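Local coordinates for protein group 3 allergen SMIPP-S YvT004A06 (Sarcoptes scabiei type hominis, PDB 3H7T) that has the fold of a trypsin-like serine protease but is a scabies mite inactivated protease paralogue, so it probably lacks the proteolytic activity of its relatives, at residues T10-A15 with G137-A142; G17-E22 with Y59-G64; N34-A39 with M93-D98; I105-L110 with L222-I227. All coordinates share one frame; numbering follows the deposited sequence.

Interaction 1: T10-A15 with G137-A142; sequences TKEPWA and GDLMEA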
# COMPACT_ATOMS: atom_id res chain seq x y z
N THR A 10 -7.87 -14.84 4.21
CA THR A 10 -9.01 -14.69 5.12
C THR A 10 -8.66 -13.79 6.32
O THR A 10 -9.54 -13.20 6.93
CB THR A 10 -9.62 -16.06 5.59
OG1 THR A 10 -8.68 -16.79 6.39
CG2 THR A 10 -10.03 -16.92 4.38
N LYS A 11 -7.36 -13.66 6.61
CA LYS A 11 -6.91 -12.73 7.66
C LYS A 11 -6.84 -11.29 7.17
O LYS A 11 -6.93 -10.36 7.96
CB LYS A 11 -5.56 -13.15 8.25
CG LYS A 11 -5.44 -14.65 8.54
CD LYS A 11 -6.11 -15.05 9.84
CE LYS A 11 -5.13 -15.03 11.00
NZ LYS A 11 -3.91 -15.86 10.73
N GLU A 12 -6.64 -11.10 5.86
CA GLU A 12 -6.63 -9.75 5.28
C GLU A 12 -7.39 -9.73 3.96
O GLU A 12 -6.80 -9.47 2.92
CB GLU A 12 -5.19 -9.24 5.07
CG GLU A 12 -4.39 -9.01 6.33
CD GLU A 12 -3.56 -10.22 6.73
OE1 GLU A 12 -3.09 -10.98 5.85
OE2 GLU A 12 -3.36 -10.41 7.95
N PRO A 13 -8.72 -9.99 4.02
CA PRO A 13 -9.55 -10.17 2.81
C PRO A 13 -9.67 -8.92 1.94
O PRO A 13 -10.22 -9.00 0.83
CB PRO A 13 -10.91 -10.58 3.38
CG PRO A 13 -10.91 -10.06 4.79
CD PRO A 13 -9.50 -10.20 5.25
N TRP A 14 -9.15 -7.80 2.43
CA TRP A 14 -9.11 -6.54 1.68
C TRP A 14 -7.91 -6.45 0.74
O TRP A 14 -7.92 -5.64 -0.19
CB TRP A 14 -9.10 -5.34 2.65
CG TRP A 14 -8.09 -5.47 3.76
CD1 TRP A 14 -6.77 -5.07 3.73
CD2 TRP A 14 -8.31 -6.02 5.06
NE1 TRP A 14 -6.17 -5.35 4.94
CE2 TRP A 14 -7.09 -5.93 5.77
CE3 TRP A 14 -9.43 -6.58 5.70
CZ2 TRP A 14 -6.96 -6.39 7.09
CZ3 TRP A 14 -9.29 -7.03 7.01
CH2 TRP A 14 -8.06 -6.93 7.69
N ALA A 15 -6.90 -7.27 0.99
CA ALA A 15 -5.65 -7.23 0.23
C ALA A 15 -5.82 -7.77 -1.19
O ALA A 15 -6.44 -8.81 -1.40
CB ALA A 15 -4.54 -7.97 0.97
N GLY A 137 5.76 -15.73 -2.92
CA GLY A 137 4.59 -16.41 -3.51
C GLY A 137 3.38 -16.39 -2.59
O GLY A 137 2.23 -16.39 -3.05
N ASP A 138 3.64 -16.35 -1.28
CA ASP A 138 2.62 -16.42 -0.25
C ASP A 138 2.40 -15.04 0.36
O ASP A 138 3.36 -14.26 0.51
CB ASP A 138 3.08 -17.35 0.88
CG ASP A 138 3.31 -18.79 0.42
OD1 ASP A 138 2.52 -19.31 -0.39
OD2 ASP A 138 4.28 -19.41 0.91
N LEU A 139 1.16 -14.74 0.70
CA LEU A 139 0.83 -13.51 1.42
C LEU A 139 1.49 -13.54 2.81
O LEU A 139 1.38 -14.54 3.53
CB LEU A 139 -0.69 -13.33 1.53
CG LEU A 139 -1.19 -12.12 2.34
CD1 LEU A 139 -0.93 -10.84 1.56
CD2 LEU A 139 -2.68 -12.26 2.67
N MET A 140 2.21 -12.47 3.13
CA MET A 140 2.87 -12.32 4.43
C MET A 140 2.19 -11.21 5.22
O MET A 140 1.61 -10.30 4.63
CB MET A 140 4.34 -11.98 4.27
CG MET A 140 5.14 -12.96 3.36
SD MET A 140 5.23 -14.62 4.03
CE MET A 140 6.51 -14.43 5.27
N GLU A 141 2.30 -11.26 6.55
CA GLU A 141 1.77 -10.19 7.39
C GLU A 141 2.77 -9.81 8.48
O GLU A 141 3.59 -10.63 8.89
CB GLU A 141 0.44 -10.60 8.04
CG GLU A 141 0.58 -11.76 9.03
CD GLU A 141 -0.66 -12.02 9.85
OE1 GLU A 141 -0.52 -12.20 11.08
OE2 GLU A 141 -1.77 -12.06 9.30
N ALA A 142 2.70 -8.57 8.94
CA ALA A 142 3.42 -8.15 10.14
C ALA A 142 2.73 -6.96 10.81
O ALA A 142 2.04 -6.17 10.15
CB ALA A 142 4.87 -7.81 9.82
O HOH W 1 -2.34 -14.10 12.12
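Glu141 OE2 meets two oxygens here: it is hydrogen-bonded to the hydroxyl of Ser7, and it lies 2.7 Å from Glu12 OE2. Ser7 OG also holds Glu12 OE1, which ties both acids to one hydroxyl. The two carboxylates are turned well away from a common plane, by 63°, and the side chains behind them cross at about a right angle. Two negative groups this close would be expected to raise the pKa of at least one of them.

Positive charge lies at hand. Lys5 forms a salt bridge with Glu141 OE1. Lys11 reaches the same oxygen through a water. This water accepts from Lys11 NZ at 2.7 Å and donates to Glu141 OE1 at 2.8 Å. The ammonium itself stays 4.6 Å from Glu141 OE2, too far for a direct salt bridge.

The side chain of Glu141 leaves its strand with CG between the backbone N and the carbonyl carbon (chi1 65°) and then runs out extended. This carries its carboxylate across to Glu12. Glu12 bends at chi2 (92°), and one of its oxygens also touches an apolar neighbour: Leu139 CD2 lies 3.5 Å from Glu12 OE1. Behind Glu12, a type I turn runs from Glu12 to Ala15, closed by Ala15 N to Glu12 O at 2.9 Å.

The turn leads into strand 15-20 of the six-stranded barrel, while Glu141 lies near the start of strand 140-147 in the other sheet. Leu121 and Ser123 of strand 119-124 pack against Glu12, and Ser123 also touches Ala15 and Leu139.

Interaction 2: G17-E22 with Y59-G64; sequences GVLVDE and YRTTKG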
# COMPACT_ATOMS: atom_id res chain seq x y z
N GLY A 17 -3.56 -8.02 -5.22
CA GLY A 17 -2.34 -7.87 -5.99
C GLY A 17 -2.58 -6.95 -7.17
O GLY A 17 -3.66 -6.97 -7.79
N VAL A 18 -1.60 -6.11 -7.47
CA VAL A 18 -1.70 -5.21 -8.62
C VAL A 18 -0.62 -5.59 -9.62
O VAL A 18 0.56 -5.26 -9.45
CB VAL A 18 -1.62 -3.72 -8.23
CG1 VAL A 18 -1.74 -2.83 -9.47
CG2 VAL A 18 -2.71 -3.38 -7.20
N LEU A 19 -1.04 -6.32 -10.65
CA LEU A 19 -0.13 -6.79 -11.68
C LEU A 19 -0.05 -5.76 -12.79
O LEU A 19 -1.07 -5.36 -13.36
CB LEU A 19 -0.59 -8.16 -12.21
CG LEU A 19 -0.32 -9.35 -11.28
CD1 LEU A 19 -1.32 -9.45 -10.13
CD2 LEU A 19 -0.28 -10.67 -12.06
N VAL A 20 1.16 -5.30 -13.06
CA VAL A 20 1.38 -4.25 -14.03
C VAL A 20 2.29 -4.79 -15.11
O VAL A 20 3.39 -5.27 -14.82
CB VAL A 20 2.00 -2.99 -13.37
CG1 VAL A 20 2.10 -1.86 -14.37
CG2 VAL A 20 1.17 -2.55 -12.16
N ASP A 21 1.83 -4.69 -16.35
CA ASP A 21 2.52 -5.27 -17.49
C ASP A 21 3.96 -4.77 -17.60
O ASP A 21 4.20 -3.56 -17.71
CB ASP A 21 1.74 -5.00 -18.77
CG ASP A 21 2.02 -6.03 -19.85
OD1 ASP A 21 3.15 -6.55 -19.88
OD2 ASP A 21 1.12 -6.30 -20.67
N GLU A 22 4.90 -5.71 -17.55
CA GLU A 22 6.36 -5.47 -17.65
C GLU A 22 6.93 -4.50 -16.60
O GLU A 22 8.02 -3.95 -16.77
CB GLU A 22 6.75 -5.04 -19.08
N TYR A 59 -2.16 -16.41 -2.65
CA TYR A 59 -1.06 -16.49 -3.59
C TYR A 59 -0.95 -15.22 -4.42
O TYR A 59 -1.95 -14.58 -4.73
CB TYR A 59 -1.19 -17.74 -4.48
CG TYR A 59 -1.22 -19.01 -3.67
CD1 TYR A 59 -0.05 -19.53 -3.12
CD2 TYR A 59 -2.42 -19.69 -3.44
CE1 TYR A 59 -0.07 -20.69 -2.35
CE2 TYR A 59 -2.45 -20.85 -2.68
CZ TYR A 59 -1.27 -21.35 -2.14
OH TYR A 59 -1.30 -22.51 -1.39
N ARG A 60 0.29 -14.88 -4.79
CA ARG A 60 0.59 -13.61 -5.45
C ARG A 60 -0.05 -13.45 -6.83
O ARG A 60 -0.52 -12.36 -7.18
CB ARG A 60 2.10 -13.40 -5.56
CG ARG A 60 2.48 -12.00 -6.02
CD ARG A 60 3.98 -11.78 -6.07
NE ARG A 60 4.67 -12.54 -7.12
CZ ARG A 60 4.76 -12.17 -8.40
NH1 ARG A 60 4.16 -11.07 -8.83
NH2 ARG A 60 5.44 -12.93 -9.26
N THR A 61 -0.04 -14.54 -7.61
CA THR A 61 -0.44 -14.46 -9.02
C THR A 61 -1.47 -15.52 -9.43
O THR A 61 -1.96 -15.48 -10.55
CB THR A 61 0.79 -14.58 -9.98
OG1 THR A 61 1.42 -15.86 -9.81
CG2 THR A 61 1.80 -13.48 -9.74
N THR A 62 -1.78 -16.45 -8.54
CA THR A 62 -2.62 -17.60 -8.88
C THR A 62 -3.77 -17.86 -7.90
O THR A 62 -3.77 -17.35 -6.77
CB THR A 62 -1.80 -18.91 -8.96
OG1 THR A 62 -1.09 -19.10 -7.73
CG2 THR A 62 -0.81 -18.88 -10.12
N LYS A 63 -4.75 -18.64 -8.36
CA LYS A 63 -5.83 -19.19 -7.53
C LYS A 63 -6.82 -18.19 -6.97
O LYS A 63 -7.41 -18.41 -5.91
CB LYS A 63 -5.28 -20.07 -6.40
CG LYS A 63 -5.24 -21.54 -6.75
CD LYS A 63 -4.35 -22.30 -5.81
CE LYS A 63 -4.22 -23.73 -6.28
NZ LYS A 63 -2.87 -24.27 -5.99
N GLY A 64 -7.04 -17.10 -7.68
CA GLY A 64 -8.12 -16.22 -7.28
C GLY A 64 -8.92 -15.82 -8.50
O GLY A 64 -9.25 -16.64 -9.35
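Leu19 carries the contact between strand residues 17-20 and the loop at Arg60 and Thr61. Gly17, inside strand 15-20, pairs through its backbone with His54. Val18 comes next. Its side chain points away from the loop and packs on Ile51.

Leu19 turns the other way and faces the loop. CG sits beside the backbone N and anti to the carbonyl carbon (chi1 -75°), and the two methyls then divide the work. Leu19 CD1 lies 4.2 Å from the backbone carbonyl oxygen Arg60 O. Leu19 CD2 lies 4.2 Å from Thr61 CG2, and the two side chains cross at about a right angle. The same threonine methyl sits 3.4 Å above the plane of the Arg60 guanidinium, over its centre. Arg60 in turn makes a cation-pi contact with Phe25. Leu19 also touches Ser52 and His54 of strand 51-55, the strand that closes the barrel beside it. Past Leu19 the segment runs off towards Asp21, whose backbone pairs with Asp50.

Across the two segments the contact has neither a hydrogen bond nor a charge pair. Its two van der Waals approaches, one methyl to methyl and one methyl to carbonyl oxygen, imply a light, loosely packed cover at the surface.

Interaction 3: N34-A39 with M93-D98; sequences NFVITA and MPIKLD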
# COMPACT_ATOMS: atom_id res chain seq x y z
N ASN A 34 -15.88 -1.69 -6.88
CA ASN A 34 -15.39 -1.10 -8.12
C ASN A 34 -14.04 -0.38 -7.99
O ASN A 34 -13.41 -0.06 -9.00
CB ASN A 34 -16.45 -0.13 -8.67
CG ASN A 34 -17.79 -0.81 -8.89
OD1 ASN A 34 -17.95 -1.62 -9.81
ND2 ASN A 34 -18.75 -0.50 -8.03
N PHE A 35 -13.60 -0.14 -6.76
CA PHE A 35 -12.39 0.66 -6.52
C PHE A 35 -11.32 0.00 -5.64
O PHE A 35 -11.62 -0.56 -4.58
CB PHE A 35 -12.77 2.03 -5.94
CG PHE A 35 -13.51 2.91 -6.92
CD1 PHE A 35 -12.82 3.64 -7.89
CD2 PHE A 35 -14.90 3.01 -6.87
CE1 PHE A 35 -13.51 4.45 -8.79
CE2 PHE A 35 -15.60 3.82 -7.76
CZ PHE A 35 -14.90 4.55 -8.73
N VAL A 36 -10.08 0.11 -6.09
CA VAL A 36 -8.93 -0.38 -5.35
C VAL A 36 -7.93 0.76 -5.17
O VAL A 36 -7.77 1.59 -6.06
CB VAL A 36 -8.27 -1.58 -6.08
CG1 VAL A 36 -6.81 -1.79 -5.63
CG2 VAL A 36 -9.09 -2.85 -5.86
N ILE A 37 -7.27 0.82 -4.01
CA ILE A 37 -6.23 1.81 -3.76
C ILE A 37 -4.85 1.15 -3.65
O ILE A 37 -4.69 0.13 -2.97
CB ILE A 37 -6.53 2.71 -2.54
CG1 ILE A 37 -5.47 3.81 -2.39
CG2 ILE A 37 -6.69 1.88 -1.25
CD1 ILE A 37 -5.88 4.95 -1.46
N THR A 38 -3.87 1.74 -4.32
CA THR A 38 -2.48 1.27 -4.31
C THR A 38 -1.55 2.50 -4.25
O THR A 38 -2.03 3.62 -4.05
CB THR A 38 -2.20 0.34 -5.54
OG1 THR A 38 -0.92 -0.28 -5.41
CG2 THR A 38 -2.27 1.10 -6.87
N ALA A 39 -0.24 2.29 -4.38
CA ALA A 39 0.70 3.41 -4.44
C ALA A 39 0.77 3.97 -5.85
O ALA A 39 0.67 3.22 -6.82
CB ALA A 39 2.09 2.96 -3.99
N MET A 93 -14.85 -4.78 -14.34
CA MET A 93 -16.02 -5.49 -13.83
C MET A 93 -15.99 -5.42 -12.30
O MET A 93 -14.92 -5.25 -11.72
CB MET A 93 -16.01 -6.95 -14.31
CG MET A 93 -15.94 -7.13 -15.82
N PRO A 94 -17.16 -5.55 -11.65
CA PRO A 94 -17.19 -5.48 -10.19
C PRO A 94 -16.45 -6.63 -9.51
O PRO A 94 -16.45 -7.76 -10.01
CB PRO A 94 -18.69 -5.55 -9.86
CG PRO A 94 -19.37 -5.11 -11.11
CD PRO A 94 -18.52 -5.63 -12.22
N ILE A 95 -15.80 -6.33 -8.39
CA ILE A 95 -15.13 -7.33 -7.59
C ILE A 95 -16.18 -8.12 -6.80
O ILE A 95 -17.05 -7.53 -6.16
CB ILE A 95 -14.10 -6.68 -6.62
CG1 ILE A 95 -13.04 -5.90 -7.41
CG2 ILE A 95 -13.44 -7.73 -5.73
CD1 ILE A 95 -12.15 -5.00 -6.56
N LYS A 96 -16.10 -9.44 -6.87
CA LYS A 96 -17.06 -10.31 -6.19
C LYS A 96 -16.74 -10.46 -4.71
O LYS A 96 -16.01 -11.37 -4.30
CB LYS A 96 -17.14 -11.68 -6.88
CG LYS A 96 -17.82 -11.66 -8.24
CD LYS A 96 -17.96 -13.07 -8.82
CE LYS A 96 -19.13 -13.83 -8.20
NZ LYS A 96 -19.12 -15.27 -8.60
N LEU A 97 -17.30 -9.56 -3.90
CA LEU A 97 -17.16 -9.59 -2.45
C LEU A 97 -17.87 -10.82 -1.88
O LEU A 97 -18.90 -11.23 -2.39
CB LEU A 97 -17.74 -8.32 -1.82
CG LEU A 97 -17.27 -6.94 -2.32
CD1 LEU A 97 -18.08 -5.84 -1.64
CD2 LEU A 97 -15.78 -6.73 -2.08
N ASP A 98 -17.31 -11.40 -0.82
CA ASP A 98 -17.86 -12.64 -0.27
C ASP A 98 -17.73 -12.77 1.25
O ASP A 98 -17.99 -13.83 1.80
CB ASP A 98 -17.21 -13.85 -0.97
CG ASP A 98 -15.75 -14.04 -0.60
OD1 ASP A 98 -15.15 -13.12 -0.00
OD2 ASP A 98 -15.20 -15.11 -0.93
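An amide oxygen set against a proline ring is the odd feature of this contact. Asn34 OD1 lies 4.0 Å from Pro94 CG and equally far from Pro94 CA, so within this contact it meets carbon atoms. The bond from CA to CB of Asn34 points away from the loop, yet the amide comes back to it. CG is placed beside the backbone N and anti to the carbonyl carbon (chi1 -56°), and the two side chains then lie alongside each other, pointing the same way. The backbones are close here, with Asn34 CA 5.2 Å from Pro94 CA.

Deeper in, the contact becomes purely apolar. Val36 CG2 touches Ile95 CD1 at 3.8 Å, and the two side chains cross at about a right angle. The delta methyl, at the far end of an isoleucine whose outer torsion is extended (chi2 169°), does the reaching. Ile53 packs on the same valine, and Ile30 and Tyr55 pack on the isoleucine.

Beyond Ile95 the loop turns sharply. Lys96 is the centre of an inverse gamma turn, with a weak bond from Leu97 N to Ile95 O. The hydroxyl of Tyr55 holds Lys96 N, and the backbone of Ile95 pairs with Ala33. The loop that follows strand 87-91 is thus fastened over one end of the six-stranded antiparallel barrel of a chymotrypsin-like fold.

Interaction 4: I105-L110 with L222-I227; sequences IELPSL and LDIKDI. With ZN (zinc ion), chain G.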
# COMPACT_ATOMS: atom_id res chain seq x y z
N ILE A 105 -12.28 -2.70 2.81
CA ILE A 105 -11.75 -2.09 4.03
C ILE A 105 -12.25 -0.65 4.12
O ILE A 105 -12.20 0.08 3.13
CB ILE A 105 -10.18 -2.12 4.07
CG1 ILE A 105 -9.64 -1.64 5.42
CG2 ILE A 105 -9.57 -1.28 2.94
CD1 ILE A 105 -9.54 -2.72 6.48
N GLU A 106 -12.72 -0.25 5.30
CA GLU A 106 -13.26 1.10 5.50
C GLU A 106 -12.16 2.16 5.55
O GLU A 106 -11.04 1.89 5.98
CB GLU A 106 -14.11 1.17 6.78
CG GLU A 106 -15.39 0.32 6.75
CD GLU A 106 -16.31 0.67 5.59
OE1 GLU A 106 -16.64 1.86 5.41
OE2 GLU A 106 -16.72 -0.27 4.86
N LEU A 107 -12.49 3.36 5.09
CA LEU A 107 -11.56 4.49 5.20
C LEU A 107 -11.54 5.05 6.63
O LEU A 107 -12.52 4.90 7.36
CB LEU A 107 -11.92 5.58 4.18
CG LEU A 107 -11.71 5.22 2.70
CD1 LEU A 107 -12.32 6.26 1.76
CD2 LEU A 107 -10.22 5.05 2.42
N PRO A 108 -10.41 5.66 7.04
CA PRO A 108 -10.31 6.25 8.37
C PRO A 108 -11.00 7.62 8.41
O PRO A 108 -11.34 8.15 7.35
CB PRO A 108 -8.81 6.44 8.53
CG PRO A 108 -8.36 6.79 7.16
CD PRO A 108 -9.18 5.89 6.26
N SER A 109 -11.15 8.18 9.60
CA SER A 109 -11.66 9.55 9.78
C SER A 109 -10.66 10.57 9.23
O SER A 109 -9.46 10.27 9.07
CB SER A 109 -11.94 9.82 11.25
OG SER A 109 -10.76 9.65 12.02
N LEU A 110 -11.16 11.77 8.94
CA LEU A 110 -10.34 12.81 8.33
C LEU A 110 -9.10 13.11 9.15
O LEU A 110 -9.17 13.28 10.37
CB LEU A 110 -11.15 14.09 8.12
CG LEU A 110 -10.39 15.30 7.56
CD1 LEU A 110 -9.99 15.10 6.10
CD2 LEU A 110 -11.21 16.57 7.73
N LEU A 222 -10.52 13.03 1.69
CA LEU A 222 -11.33 13.90 0.83
C LEU A 222 -11.05 13.62 -0.64
O LEU A 222 -11.97 13.57 -1.46
CB LEU A 222 -11.05 15.37 1.12
CG LEU A 222 -11.23 15.93 2.53
CD1 LEU A 222 -10.54 17.28 2.64
CD2 LEU A 222 -12.71 16.03 2.92
N ASP A 223 -9.77 13.47 -0.96
CA ASP A 223 -9.38 13.13 -2.32
C ASP A 223 -9.90 11.75 -2.74
O ASP A 223 -10.43 11.60 -3.84
CB ASP A 223 -7.86 13.19 -2.47
CG ASP A 223 -7.31 14.57 -2.19
OD1 ASP A 223 -7.40 15.43 -3.09
OD2 ASP A 223 -6.80 14.80 -1.07
N ILE A 224 -9.76 10.76 -1.85
CA ILE A 224 -10.23 9.40 -2.15
C ILE A 224 -11.74 9.40 -2.40
O ILE A 224 -12.22 8.75 -3.33
CB ILE A 224 -9.91 8.36 -1.02
CG1 ILE A 224 -8.44 8.42 -0.56
CG2 ILE A 224 -10.28 6.96 -1.47
CD1 ILE A 224 -7.42 8.36 -1.65
N LYS A 225 -12.47 10.13 -1.56
CA LYS A 225 -13.93 10.21 -1.67
C LYS A 225 -14.37 11.02 -2.89
O LYS A 225 -15.42 10.74 -3.47
CB LYS A 225 -14.54 10.75 -0.38
CG LYS A 225 -14.49 9.74 0.76
CD LYS A 225 -15.05 10.29 2.06
CE LYS A 225 -15.22 9.17 3.07
NZ LYS A 225 -15.64 9.65 4.41
N ASP A 226 -13.57 12.01 -3.29
CA ASP A 226 -13.79 12.77 -4.52
C ASP A 226 -13.65 11.88 -5.76
O ASP A 226 -14.44 12.00 -6.70
CB ASP A 226 -12.81 13.93 -4.64
CG ASP A 226 -13.21 15.14 -3.80
OD1 ASP A 226 -14.27 15.11 -3.14
OD2 ASP A 226 -12.45 16.12 -3.81
N ILE A 227 -12.62 11.04 -5.76
CA ILE A 227 -12.37 10.11 -6.85
C ILE A 227 -13.55 9.16 -7.00
O ILE A 227 -14.07 8.99 -8.10
CB ILE A 227 -11.06 9.29 -6.63
CG1 ILE A 227 -9.82 10.15 -6.89
CG2 ILE A 227 -11.03 8.08 -7.55
CD1 ILE A 227 -8.52 9.55 -6.39
ZN ZN G . -5.85 16.45 -0.82
O HOH W 2 -5.34 16.23 1.04
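Leu107 and Leu110 pack on the C-terminal helix 221-228, an element characteristic of the chymotrypsin-like fold. Their loop follows strand 87-91 and leads on to strand 119-124, in the other sheet.

The apolar contacts come as two separate patches. In the first, Leu107 CD1 lies 3.9 Å from Ile224 CG2, the side chains slanting across each other. The CB of Leu107 is directed toward the helix. Ile224 gives it the branch methyl, which stands anti to the backbone N, while its longer arm leads away from the loop; the side chain also touches Leu31 and Tyr86. The second patch lies at the surface. Leu110 CD1 sits 3.9 Å from Leu222 CG and 4.1 Å from Leu222 CD1. Both leucines start off obliquely to the contact, and their ends come together.

The lysine contributes through carbon as well. Lys225 CG is 4.2 Å from Leu107 CD1, so the aliphatic stem of an extended chain lies along the edge of the first patch.

Backbone bonds hold the helix itself. Asp226 N donates to Leu222 O at 2.9 Å, and Ile227 N to Asp223 O. The backbone of Glu106 pairs with Leu196 of strand 195-200, which anchors the loop.

Metal binding takes place on a different side of the helix. Asp223 touches Tyr86 and holds a zinc ion through one oxygen: OD2 is 1.9 Å from the zinc, and a water takes another place at 1.9 Å.

Overall arrangement
Interactions 1 and 3 are partly buried, while interactions 2 and 4 lie at the surface. Interaction 1 is polar, built on carboxylates and a lysine. Interaction 4 is apolar between the segments; interactions 2 and 3 mix methyl contacts with one oxygen set against carbon. Interactions 2 and 3 reach the same barrel and meet where Val18 packs on Thr38. Interaction 1 borders interaction 2 through a probable hydrogen bond from Arg60 N to Gly137 O. It also borders interaction 4, where Trp14 packs on Ile105. Interaction 4 adjoins interaction 3 through Ile37 and Ile224, linking the C-terminal helix to the barrel. Along the chain, interactions 2 and 3 are nested within the loop closed by interaction 1, whereas interactions 1 and 4 cross.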